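Pectate lyase II (Xanthomonas campestris pv. campestris, PDB 2QY1) probably cleaves pectate, a plant cell-wall polysaccharide, acting as a secreted lyase of polysaccharide lyase family 1. Local coordinates at residues G12-T22 against G37-G45; V166-V177 against Y196-R207. The protein carries 2 engineered substitutions. All coordinates share one frame; numbering follows the deposited sequence.

Contact 1 (G12-T22 against G37-G45); sequences GGNKVPVNVAT and GGLVLNYTG
Val40 and Pro17 lie side by side and point the same way, a small example of how parallel neighbours line up side chains of one face in rows. Val40 CG1 meets Pro17 CG at 4.0 Å because its branch is set anti to the backbone N (chi1 179°). The same torsion turns the second methyl toward the Gly12-Lys15 turn, and Val40 CG2 comes within 3.5 Å of Gly12 O. Further along this row Asn19 and Asn42 also run alongside each other, their amide planes inclined at 69°.

Val18, Leu41, Val20 and Tyr43 occupy the other side of the pair. Leu41 reaches across with one branch, CD2, which lies 4.0 Å from Val18 CB. Val18 CG2 slants over Leu39 CD1 at 4.2 Å. Tyr43 sends its ring toward the 12-22 segment, with CG anti to the backbone N (chi1 174°), which brings Tyr43 CD1 to 3.4 Å from Val20 O. Gly45 N of its own segment lies over the centre of one ring face, while the Tyr43 hydroxyl bonds to Ala83 O.

The side-chain rows are held in register by a parallel ladder that begins with a short bond from Val18 N to Val40 O, 2.7 Å. Asn42 N then donates to Val18 O, Val20 N to Asn42 O, and Thr44 N to Val20 O. Where the backbones diverge ahead of this ladder, a water bridges Val16 O and Val40 N.

Leu41 and Tyr43 also rest on helix 23-32, whose N-cap is Thr22. Two parallel strands joined through this helix form a beta-alpha-beta unit, consistent with the N-terminal helical cap that closes the parallel beta-helix of pectate lyases.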
loop_
_atom_site.group_PDB
_atom_site.type_symbol
_atom_site.label_atom_id
_atom_site.label_comp_id
_atom_site.label_asym_id
_atom_site.label_seq_id
_atom_site.Cartn_x
_atom_site.Cartn_y
_atom_site.Cartn_z
ATOM N N GLY A 12 -11.765 -7.392 -13.636
ATOM C CA GLY A 12 -12.365 -7.622 -14.948
ATOM C C GLY A 12 -12.612 -9.087 -15.268
ATOM O O GLY A 12 -13.091 -9.411 -16.354
ATOM N N GLY A 13 -12.278 -9.968 -14.326
ATOM C CA GLY A 13 -12.515 -11.405 -14.470
ATOM C C GLY A 13 -11.874 -12.020 -15.700
ATOM O O GLY A 13 -10.725 -11.721 -16.029
ATOM N N ASN A 14 -12.638 -12.867 -16.387
ATOM C CA ASN A 14 -12.159 -13.608 -17.556
ATOM C C ASN A 14 -12.286 -12.892 -18.898
ATOM O O ASN A 14 -12.122 -13.520 -19.951
ATOM C CB ASN A 14 -12.859 -14.971 -17.647
ATOM C CG ASN A 14 -11.967 -16.124 -17.218
ATOM O OD1 ASN A 14 -10.774 -15.949 -16.967
ATOM N ND2 ASN A 14 -12.548 -17.318 -17.141
ATOM N N LYS A 15 -12.576 -11.591 -18.874
ATOM C CA LYS A 15 -12.693 -10.819 -20.112
ATOM C C LYS A 15 -11.368 -10.835 -20.871
ATOM O O LYS A 15 -10.295 -10.846 -20.261
ATOM C CB LYS A 15 -13.125 -9.374 -19.834
ATOM C CG LYS A 15 -14.527 -9.217 -19.223
ATOM C CD LYS A 15 -15.648 -9.602 -20.184
ATOM C CE LYS A 15 -16.997 -9.583 -19.476
ATOM N NZ LYS A 15 -18.060 -10.269 -20.268
ATOM N N VAL A 16 -11.457 -10.863 -22.198
ATOM C CA VAL A 16 -10.276 -10.819 -23.058
ATOM C C VAL A 16 -9.509 -9.513 -22.808
ATOM O O VAL A 16 -10.072 -8.428 -22.968
ATOM C CB VAL A 16 -10.656 -10.970 -24.555
ATOM C CG1 VAL A 16 -9.443 -10.743 -25.456
ATOM C CG2 VAL A 16 -11.274 -12.347 -24.811
ATOM N N PRO A 17 -8.235 -9.622 -22.377
ATOM C CA PRO A 17 -7.399 -8.459 -22.076
ATOM C C PRO A 17 -7.229 -7.495 -23.249
ATOM O O PRO A 17 -7.082 -7.920 -24.394
ATOM C CB PRO A 17 -6.050 -9.084 -21.702
ATOM C CG PRO A 17 -6.401 -10.441 -21.207
ATOM C CD PRO A 17 -7.516 -10.882 -22.107
ATOM N N VAL A 18 -7.271 -6.204 -22.938
ATOM C CA VAL A 18 -6.972 -5.146 -23.890
ATOM C C VAL A 18 -5.506 -4.778 -23.679
ATOM O O VAL A 18 -5.125 -4.327 -22.594
ATOM C CB VAL A 18 -7.885 -3.911 -23.654
ATOM C CG1 VAL A 18 -7.554 -2.778 -24.629
ATOM C CG2 VAL A 18 -9.357 -4.304 -23.759
ATOM N N ASN A 19 -4.683 -5.005 -24.699
ATOM C CA ASN A 19 -3.268 -4.648 -24.622
ATOM C C ASN A 19 -3.086 -3.137 -24.673
ATOM O O ASN A 19 -3.568 -2.475 -25.597
ATOM C CB ASN A 19 -2.464 -5.320 -25.743
ATOM C CG ASN A 19 -2.521 -6.835 -25.678
ATOM O OD1 ASN A 19 -2.734 -7.418 -24.613
ATOM N ND2 ASN A 19 -2.330 -7.480 -26.823
ATOM N N VAL A 20 -2.414 -2.598 -23.663
ATOM C CA VAL A 20 -2.107 -1.168 -23.608
ATOM C C VAL A 20 -0.608 -0.973 -23.381
ATOM O O VAL A 20 -0.062 -1.415 -22.373
ATOM C CB VAL A 20 -2.967 -0.414 -22.545
ATOM C CG1 VAL A 20 -4.445 -0.449 -22.930
ATOM C CG2 VAL A 20 -2.771 -0.986 -21.140
ATOM N N ALA A 21 0.055 -0.329 -24.337
ATOM C CA ALA A 21 1.510 -0.180 -24.298
ATOM C C ALA A 21 1.964 1.070 -23.559
ATOM O O ALA A 21 3.142 1.201 -23.213
ATOM C CB ALA A 21 2.081 -0.198 -25.711
ATOM N N THR A 22 1.033 1.992 -23.325
ATOM C CA THR A 22 1.370 3.279 -22.733
ATOM C C THR A 22 0.362 3.744 -21.691
ATOM O O THR A 22 -0.785 3.283 -21.638
ATOM C CB THR A 22 1.463 4.404 -23.802
ATOM O OG1 THR A 22 0.180 4.597 -24.409
ATOM C CG2 THR A 22 2.507 4.091 -24.874
ATOM N N GLY A 37 -19.290 -4.404 -15.779
ATOM C CA GLY A 37 -19.358 -5.597 -16.619
ATOM C C GLY A 37 -18.022 -6.296 -16.780
ATOM O O GLY A 37 -17.977 -7.512 -16.993
ATOM N N GLY A 38 -16.934 -5.532 -16.689
ATOM C CA GLY A 38 -15.592 -6.104 -16.756
ATOM C C GLY A 38 -14.697 -5.495 -17.817
ATOM O O GLY A 38 -15.075 -5.401 -18.988
ATOM N N LEU A 39 -13.506 -5.078 -17.388
ATOM C CA LEU A 39 -12.450 -4.605 -18.278
ATOM C C LEU A 39 -11.103 -5.126 -17.777
ATOM O O LEU A 39 -10.753 -4.929 -16.612
ATOM C CB LEU A 39 -12.434 -3.069 -18.337
ATOM C CG LEU A 39 -11.287 -2.375 -19.086
ATOM C CD1 LEU A 39 -11.408 -2.555 -20.603
ATOM C CD2 LEU A 39 -11.207 -0.896 -18.720
ATOM N N VAL A 40 -10.356 -5.792 -18.651
ATOM C CA VAL A 40 -9.024 -6.279 -18.291
ATOM C C VAL A 40 -7.979 -5.597 -19.159
ATOM O O VAL A 40 -8.034 -5.671 -20.386
ATOM C CB VAL A 40 -8.902 -7.821 -18.401
ATOM C CG1 VAL A 40 -7.484 -8.282 -18.051
ATOM C CG2 VAL A 40 -9.909 -8.500 -17.492
ATOM N N LEU A 41 -7.033 -4.931 -18.505
ATOM C CA LEU A 41 -5.975 -4.218 -19.203
ATOM C C LEU A 41 -4.625 -4.894 -19.005
ATOM O O LEU A 41 -4.153 -5.051 -17.877
ATOM C CB LEU A 41 -5.921 -2.753 -18.749
ATOM C CG LEU A 41 -7.214 -1.942 -18.881
ATOM C CD1 LEU A 41 -7.099 -0.609 -18.156
ATOM C CD2 LEU A 41 -7.594 -1.722 -20.338
ATOM N N ASN A 42 -4.023 -5.303 -20.118
ATOM C CA ASN A 42 -2.696 -5.894 -20.119
ATOM C C ASN A 42 -1.666 -4.827 -20.468
ATOM O O ASN A 42 -1.514 -4.455 -21.636
ATOM C CB ASN A 42 -2.647 -7.072 -21.109
ATOM C CG ASN A 42 -1.249 -7.653 -21.280
ATOM O OD1 ASN A 42 -0.788 -7.860 -22.404
ATOM N ND2 ASN A 42 -0.579 -7.934 -20.173
ATOM N N TYR A 43 -0.974 -4.324 -19.447
ATOM C CA TYR A 43 0.047 -3.295 -19.647
ATOM C C TYR A 43 1.382 -3.893 -20.089
ATOM O O TYR A 43 1.991 -4.677 -19.360
ATOM C CB TYR A 43 0.239 -2.435 -18.393
ATOM C CG TYR A 43 1.388 -1.462 -18.535
ATOM C CD1 TYR A 43 1.321 -0.402 -19.444
ATOM C CD2 TYR A 43 2.556 -1.616 -17.784
ATOM C CE1 TYR A 43 2.385 0.493 -19.593
ATOM C CE2 TYR A 43 3.626 -0.728 -17.923
ATOM C CZ TYR A 43 3.531 0.323 -18.829
ATOM O OH TYR A 43 4.586 1.197 -18.977
ATOM N N THR A 44 1.836 -3.487 -21.272
ATOM C CA THR A 44 3.009 -4.082 -21.920
ATOM C C THR A 44 4.209 -3.136 -22.006
ATOM O O THR A 44 5.291 -3.540 -22.436
ATOM C CB THR A 44 2.674 -4.556 -23.353
ATOM O OG1 THR A 44 2.302 -3.425 -24.149
ATOM C CG2 THR A 44 1.535 -5.565 -23.340
ATOM N N GLY A 45 4.013 -1.880 -21.611
ATOM C CA GLY A 45 5.075 -0.874 -21.672
ATOM C C GLY A 45 6.259 -1.245 -20.806
ATOM O O GLY A 45 6.092 -1.847 -19.747
HETATM O O HOH W 1 -16.151 -10.117 -16.049
HETATM O O HOH W 2 -11.282 -6.520 -21.166
#

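Contact 2 (V166-V177 against Y196-R207); sequences VSYNYVYNYQKV and YHHNRFENVESR
Tyr170 offers one face of its ring to Arg200, and the arginine illustrates how a long side chain can lie flat along an aromatic one on the adjacent strand. Arg200 CB begins 3.7 Å from Tyr170 CD1, and Arg200 CG stays close to the same ring carbon. With CG anti to the backbone N (chi1 -169°) and the chain extended as far as NE, Arg200 CD is laid over the ring face, 3.5 Å from Tyr170 CE1. Arg200 NE follows above Tyr170 CE1, and Arg200 CZ comes to 3.6 Å from Tyr170 OH. The guanidinium is thus stacked on the tyrosine, the two planes only 6° apart. Along its edge, Arg200 NE and NH2 both grip Glu202 OE2, each at 3.0 Å, a side-on salt bridge that fixes the rotation of the guanidinium. Tyr172 takes the opposite face of the Tyr170 ring.

Other neighbours across the two coils also lie over flat groups. His198 CB sits over the centre of the Tyr168 ring, and Lys176 CD lies over the Arg207 guanidinium, 3.4 Å from Arg207 CZ. Inside, Val177 CG1 packs against Phe201 CE1 at 3.7 Å. The amides of Asn169 and Asn199 lie in nearly parallel planes (3° apart), matching the asparagine ladder of pectate lyases, which Asn134 and Asn221 probably continue.

Beyond the pair, strand 129-137 flanks Tyr170 and Tyr172 through Thr135. Strand 215-226 lies next to Glu202 and Val204, and helix 314-321 packs on Arg200 through Val318 and Ile319.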
loop_
_atom_site.group_PDB
_atom_site.type_symbol
_atom_site.label_atom_id
_atom_site.label_comp_id
_atom_site.label_asym_id
_atom_site.label_seq_id
_atom_site.Cartn_x
_atom_site.Cartn_y
_atom_site.Cartn_z
ATOM N N VAL A 166 -4.099 -5.768 0.440
ATOM C CA VAL A 166 -2.812 -5.302 -0.046
ATOM C C VAL A 166 -1.839 -6.452 0.218
ATOM O O VAL A 166 -1.378 -6.631 1.347
ATOM C CB VAL A 166 -2.372 -4.013 0.711
ATOM C CG1 VAL A 166 -0.995 -3.550 0.268
ATOM C CG2 VAL A 166 -3.403 -2.895 0.525
ATOM N N SER A 167 -1.546 -7.238 -0.817
ATOM C CA SER A 167 -0.796 -8.483 -0.636
ATOM C C SER A 167 0.363 -8.683 -1.613
ATOM O O SER A 167 0.282 -8.290 -2.777
ATOM C CB SER A 167 -1.739 -9.685 -0.700
ATOM O OG SER A 167 -2.454 -9.707 -1.928
ATOM N N TYR A 168 1.434 -9.304 -1.117
ATOM C CA TYR A 168 2.601 -9.684 -1.925
ATOM C C TYR A 168 3.218 -8.538 -2.730
ATOM O O TYR A 168 3.756 -8.757 -3.817
ATOM C CB TYR A 168 2.268 -10.859 -2.853
ATOM C CG TYR A 168 1.880 -12.129 -2.132
ATOM C CD1 TYR A 168 2.846 -13.055 -1.749
ATOM C CD2 TYR A 168 0.546 -12.410 -1.842
ATOM C CE1 TYR A 168 2.497 -14.229 -1.092
ATOM C CE2 TYR A 168 0.186 -13.584 -1.178
ATOM C CZ TYR A 168 1.169 -14.483 -0.807
ATOM O OH TYR A 168 0.829 -15.644 -0.152
ATOM N N ASN A 169 3.126 -7.320 -2.205
ATOM C CA ASN A 169 3.794 -6.180 -2.821
ATOM C C ASN A 169 5.225 -6.012 -2.319
ATOM O O ASN A 169 5.546 -6.463 -1.198
ATOM C CB ASN A 169 2.998 -4.897 -2.578
ATOM C CG ASN A 169 1.648 -4.908 -3.270
ATOM O OD1 ASN A 169 1.568 -4.947 -4.498
ATOM N ND2 ASN A 169 0.580 -4.873 -2.483
ATOM N N TYR A 170 6.053 -5.403 -3.126
ATOM C CA TYR A 170 7.431 -5.131 -2.756
ATOM C C TYR A 170 7.658 -3.630 -2.856
ATOM O O TYR A 170 7.633 -3.061 -3.947
ATOM C CB TYR A 170 8.375 -5.920 -3.671
ATOM C CG TYR A 170 9.865 -5.788 -3.401
ATOM C CD1 TYR A 170 10.357 -5.306 -2.184
ATOM C CD2 TYR A 170 10.788 -6.186 -4.369
ATOM C CE1 TYR A 170 11.733 -5.201 -1.954
ATOM C CE2 TYR A 170 12.157 -6.093 -4.145
ATOM C CZ TYR A 170 12.622 -5.602 -2.939
ATOM O OH TYR A 170 13.981 -5.515 -2.731
ATOM N N VAL A 171 7.848 -2.995 -1.702
ATOM C CA VAL A 171 8.101 -1.559 -1.638
ATOM C C VAL A 171 9.488 -1.333 -1.055
ATOM O O VAL A 171 9.763 -1.725 0.085
ATOM C CB VAL A 171 7.039 -0.801 -0.795
ATOM C CG1 VAL A 171 7.262 0.711 -0.885
ATOM C CG2 VAL A 171 5.617 -1.158 -1.240
ATOM N N TYR A 172 10.363 -0.711 -1.843
ATOM C CA TYR A 172 11.734 -0.444 -1.406
ATOM C C TYR A 172 12.228 0.934 -1.843
ATOM O O TYR A 172 11.661 1.540 -2.751
ATOM C CB TYR A 172 12.688 -1.557 -1.871
ATOM C CG TYR A 172 12.957 -1.601 -3.362
ATOM C CD1 TYR A 172 14.033 -0.905 -3.916
ATOM C CD2 TYR A 172 12.150 -2.354 -4.215
ATOM C CE1 TYR A 172 14.289 -0.947 -5.280
ATOM C CE2 TYR A 172 12.404 -2.405 -5.583
ATOM C CZ TYR A 172 13.468 -1.699 -6.107
ATOM O OH TYR A 172 13.720 -1.745 -7.458
ATOM N N ASN A 173 13.284 1.419 -1.186
ATOM C CA ASN A 173 13.844 2.748 -1.451
ATOM C C ASN A 173 12.738 3.798 -1.523
ATOM O O ASN A 173 12.646 4.565 -2.479
ATOM C CB ASN A 173 14.691 2.737 -2.731
ATOM C CG ASN A 173 15.922 1.855 -2.616
ATOM O OD1 ASN A 173 16.284 1.402 -1.528
ATOM N ND2 ASN A 173 16.578 1.611 -3.744
ATOM N N TYR A 174 11.894 3.808 -0.495
ATOM C CA TYR A 174 10.673 4.596 -0.498
ATOM C C TYR A 174 10.489 5.255 0.861
ATOM O O TYR A 174 10.616 4.592 1.886
ATOM C CB TYR A 174 9.476 3.691 -0.828
ATOM C CG TYR A 174 8.435 4.389 -1.653
ATOM C CD1 TYR A 174 8.496 4.364 -3.045
ATOM C CD2 TYR A 174 7.404 5.102 -1.049
ATOM C CE1 TYR A 174 7.551 5.029 -3.815
ATOM C CE2 TYR A 174 6.458 5.764 -1.807
ATOM C CZ TYR A 174 6.537 5.726 -3.188
ATOM O OH TYR A 174 5.598 6.386 -3.948
ATOM N N GLN A 175 10.214 6.560 0.883
ATOM C CA GLN A 175 10.088 7.261 2.164
ATOM C C GLN A 175 8.781 6.940 2.892
ATOM O O GLN A 175 8.801 6.508 4.048
ATOM C CB GLN A 175 10.245 8.780 2.018
ATOM C CG GLN A 175 10.401 9.485 3.378
ATOM C CD GLN A 175 10.052 10.968 3.356
ATOM O OE1 GLN A 175 9.684 11.525 2.321
ATOM N NE2 GLN A 175 10.181 11.617 4.508
ATOM N N LYS A 176 7.658 7.158 2.212
ATOM C CA LYS A 176 6.341 7.019 2.829
ATOM C C LYS A 176 5.526 5.917 2.157
ATOM O O LYS A 176 4.920 6.124 1.107
ATOM C CB LYS A 176 5.616 8.367 2.821
ATOM C CG LYS A 176 6.205 9.335 3.844
ATOM C CD LYS A 176 5.612 10.724 3.760
ATOM C CE LYS A 176 5.767 11.467 5.091
ATOM N NZ LYS A 176 7.190 11.621 5.523
ATOM N N VAL A 177 5.513 4.747 2.791
ATOM C CA VAL A 177 5.064 3.511 2.140
ATOM C C VAL A 177 3.555 3.418 1.915
ATOM O O VAL A 177 3.103 3.232 0.782
ATOM C CB VAL A 177 5.564 2.251 2.897
ATOM C CG1 VAL A 177 5.049 0.972 2.235
ATOM C CG2 VAL A 177 7.077 2.247 2.956
ATOM N N TYR A 196 -3.270 -6.242 5.099
ATOM C CA TYR A 196 -1.924 -6.164 4.538
ATOM C C TYR A 196 -1.213 -7.477 4.833
ATOM O O TYR A 196 -0.930 -7.770 5.995
ATOM C CB TYR A 196 -1.122 -5.033 5.188
ATOM C CG TYR A 196 -1.668 -3.631 5.011
ATOM C CD1 TYR A 196 -2.597 -3.103 5.908
ATOM C CD2 TYR A 196 -1.222 -2.819 3.970
ATOM C CE1 TYR A 196 -3.082 -1.808 5.757
ATOM C CE2 TYR A 196 -1.700 -1.523 3.810
ATOM C CZ TYR A 196 -2.629 -1.026 4.704
ATOM O OH TYR A 196 -3.103 0.255 4.550
ATOM N N HIS A 197 -0.915 -8.274 3.808
ATOM C CA HIS A 197 -0.185 -9.521 4.059
ATOM C C HIS A 197 0.833 -9.916 2.998
ATOM O O HIS A 197 0.672 -9.605 1.816
ATOM C CB HIS A 197 -1.136 -10.683 4.379
ATOM C CG HIS A 197 -1.882 -11.217 3.197
ATOM N ND1 HIS A 197 -1.427 -12.285 2.453
ATOM C CD2 HIS A 197 -3.060 -10.847 2.643
ATOM C CE1 HIS A 197 -2.287 -12.542 1.484
ATOM N NE2 HIS A 197 -3.288 -11.684 1.578
ATOM N N HIS A 198 1.889 -10.592 3.454
ATOM C CA HIS A 198 2.981 -11.084 2.603
ATOM C C HIS A 198 3.665 -9.992 1.773
ATOM O O HIS A 198 4.235 -10.270 0.714
ATOM C CB HIS A 198 2.506 -12.240 1.717
ATOM C CG HIS A 198 2.270 -13.517 2.462
ATOM N ND1 HIS A 198 1.027 -13.886 2.931
ATOM C CD2 HIS A 198 3.115 -14.515 2.815
ATOM C CE1 HIS A 198 1.117 -15.055 3.540
ATOM N NE2 HIS A 198 2.374 -15.457 3.487
ATOM N N ASN A 199 3.614 -8.754 2.264
ATOM C CA ASN A 199 4.327 -7.653 1.628
ATOM C C ASN A 199 5.790 -7.612 2.072
ATOM O O ASN A 199 6.127 -8.044 3.179
ATOM C CB ASN A 199 3.657 -6.305 1.931
ATOM C CG ASN A 199 2.206 -6.254 1.490
ATOM O OD1 ASN A 199 1.292 -6.232 2.313
ATOM N ND2 ASN A 199 1.991 -6.241 0.190
ATOM N N ARG A 200 6.646 -7.096 1.195
ATOM C CA ARG A 200 8.060 -6.891 1.495
ATOM C C ARG A 200 8.329 -5.396 1.609
ATOM O O ARG A 200 8.179 -4.657 0.633
ATOM C CB ARG A 200 8.936 -7.508 0.402
ATOM C CG ARG A 200 10.413 -7.577 0.747
ATOM C CD ARG A 200 11.215 -8.268 -0.343
ATOM N NE ARG A 200 12.654 -8.136 -0.106
ATOM C CZ ARG A 200 13.604 -8.573 -0.930
ATOM N NH1 ARG A 200 13.289 -9.185 -2.065
ATOM N NH2 ARG A 200 14.881 -8.397 -0.614
ATOM N N PHE A 201 8.709 -4.961 2.808
ATOM C CA PHE A 201 9.025 -3.563 3.076
ATOM C C PHE A 201 10.500 -3.455 3.439
ATOM O O PHE A 201 10.903 -3.857 4.535
ATOM C CB PHE A 201 8.169 -3.019 4.228
ATOM C CG PHE A 201 6.681 -3.171 4.024
ATOM C CD1 PHE A 201 6.030 -2.529 2.970
ATOM C CD2 PHE A 201 5.921 -3.927 4.917
ATOM C CE1 PHE A 201 4.645 -2.659 2.794
ATOM C CE2 PHE A 201 4.541 -4.056 4.757
ATOM C CZ PHE A 201 3.903 -3.420 3.692
ATOM N N GLU A 202 11.308 -2.922 2.525
ATOM C CA GLU A 202 12.754 -2.886 2.738
ATOM C C GLU A 202 13.403 -1.572 2.307
ATOM O O GLU A 202 13.118 -1.055 1.228
ATOM C CB GLU A 202 13.428 -4.072 2.046
ATOM C CG GLU A 202 14.767 -4.446 2.657
ATOM C CD GLU A 202 15.229 -5.842 2.293
ATOM O OE1 GLU A 202 16.433 -6.114 2.454
ATOM O OE2 GLU A 202 14.401 -6.668 1.849
ATOM N N ASN A 203 14.288 -1.052 3.155
ATOM C CA ASN A 203 14.925 0.250 2.933
ATOM C C ASN A 203 13.875 1.341 2.721
ATOM O O ASN A 203 13.833 2.003 1.682
ATOM C CB ASN A 203 15.935 0.191 1.778
ATOM C CG ASN A 203 17.037 -0.829 2.017
ATOM O OD1 ASN A 203 17.113 -1.850 1.330
ATOM N ND2 ASN A 203 17.892 -0.561 2.999
ATOM N N VAL A 204 13.008 1.489 3.718
ATOM C CA VAL A 204 11.937 2.483 3.705
ATOM C C VAL A 204 12.010 3.294 4.999
ATOM O O VAL A 204 12.730 2.913 5.923
ATOM C CB VAL A 204 10.535 1.832 3.536
ATOM C CG1 VAL A 204 10.416 1.135 2.177
ATOM C CG2 VAL A 204 10.226 0.855 4.674
ATOM N N GLU A 205 11.276 4.401 5.073
ATOM C CA GLU A 205 11.373 5.272 6.248
ATOM C C GLU A 205 10.198 5.166 7.219
ATOM O O GLU A 205 10.406 4.891 8.402
ATOM C CB GLU A 205 11.630 6.730 5.849
ATOM C CG GLU A 205 13.008 6.956 5.237
ATOM C CD GLU A 205 13.463 8.409 5.270
ATOM O OE1 GLU A 205 14.604 8.668 4.828
ATOM O OE2 GLU A 205 12.701 9.290 5.735
ATOM N N SER A 206 8.977 5.375 6.725
ATOM C CA SER A 206 7.801 5.433 7.593
ATOM C C SER A 206 6.497 5.090 6.873
ATOM O O SER A 206 6.487 4.867 5.657
ATOM C CB SER A 206 7.685 6.819 8.242
ATOM O OG SER A 206 7.305 7.790 7.281
ATOM N N ARG A 207 5.408 5.067 7.646
ATOM C CA ARG A 207 4.062 4.735 7.164
ATOM C C ARG A 207 4.012 3.299 6.650
ATOM O O ARG A 207 3.806 3.068 5.458
ATOM C CB ARG A 207 3.602 5.682 6.046
ATOM C CG ARG A 207 3.551 7.164 6.367
ATOM C CD ARG A 207 2.840 7.855 5.216
ATOM N NE ARG A 207 2.769 9.308 5.340
ATOM C CZ ARG A 207 2.348 10.116 4.367
ATOM N NH1 ARG A 207 1.970 9.619 3.189
ATOM N NH2 ARG A 207 2.318 11.426 4.562
HETATM O O HOH W 3 -4.190 -12.146 -1.154
HETATM O O HOH W 4 16.481 -1.775 -1.335
HETATM O O HOH W 5 2.231 6.896 1.900
HETATM O O HOH W 6 9.076 9.769 7.236
#

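In the fold
The contacts mark an end and the middle of one parallel beta-helix. Contact 1 comes first along the chain and is complete before contact 2 begins; their centres are 26 Å apart and their nearest atoms about 14 Å, so they do not touch. Strands 39-43, 74-78, 97-105, 129-137 and 164-174 pair successively in parallel, which connects the two through a continuous run of neighbours. Contact 1 lies far from the centre of the chain, with helix 23-32 beside it, whereas contact 2 lies about 7 Å from that centre, between further coils. Together they place a helix-flanked end and a central pair of coils along the same stack.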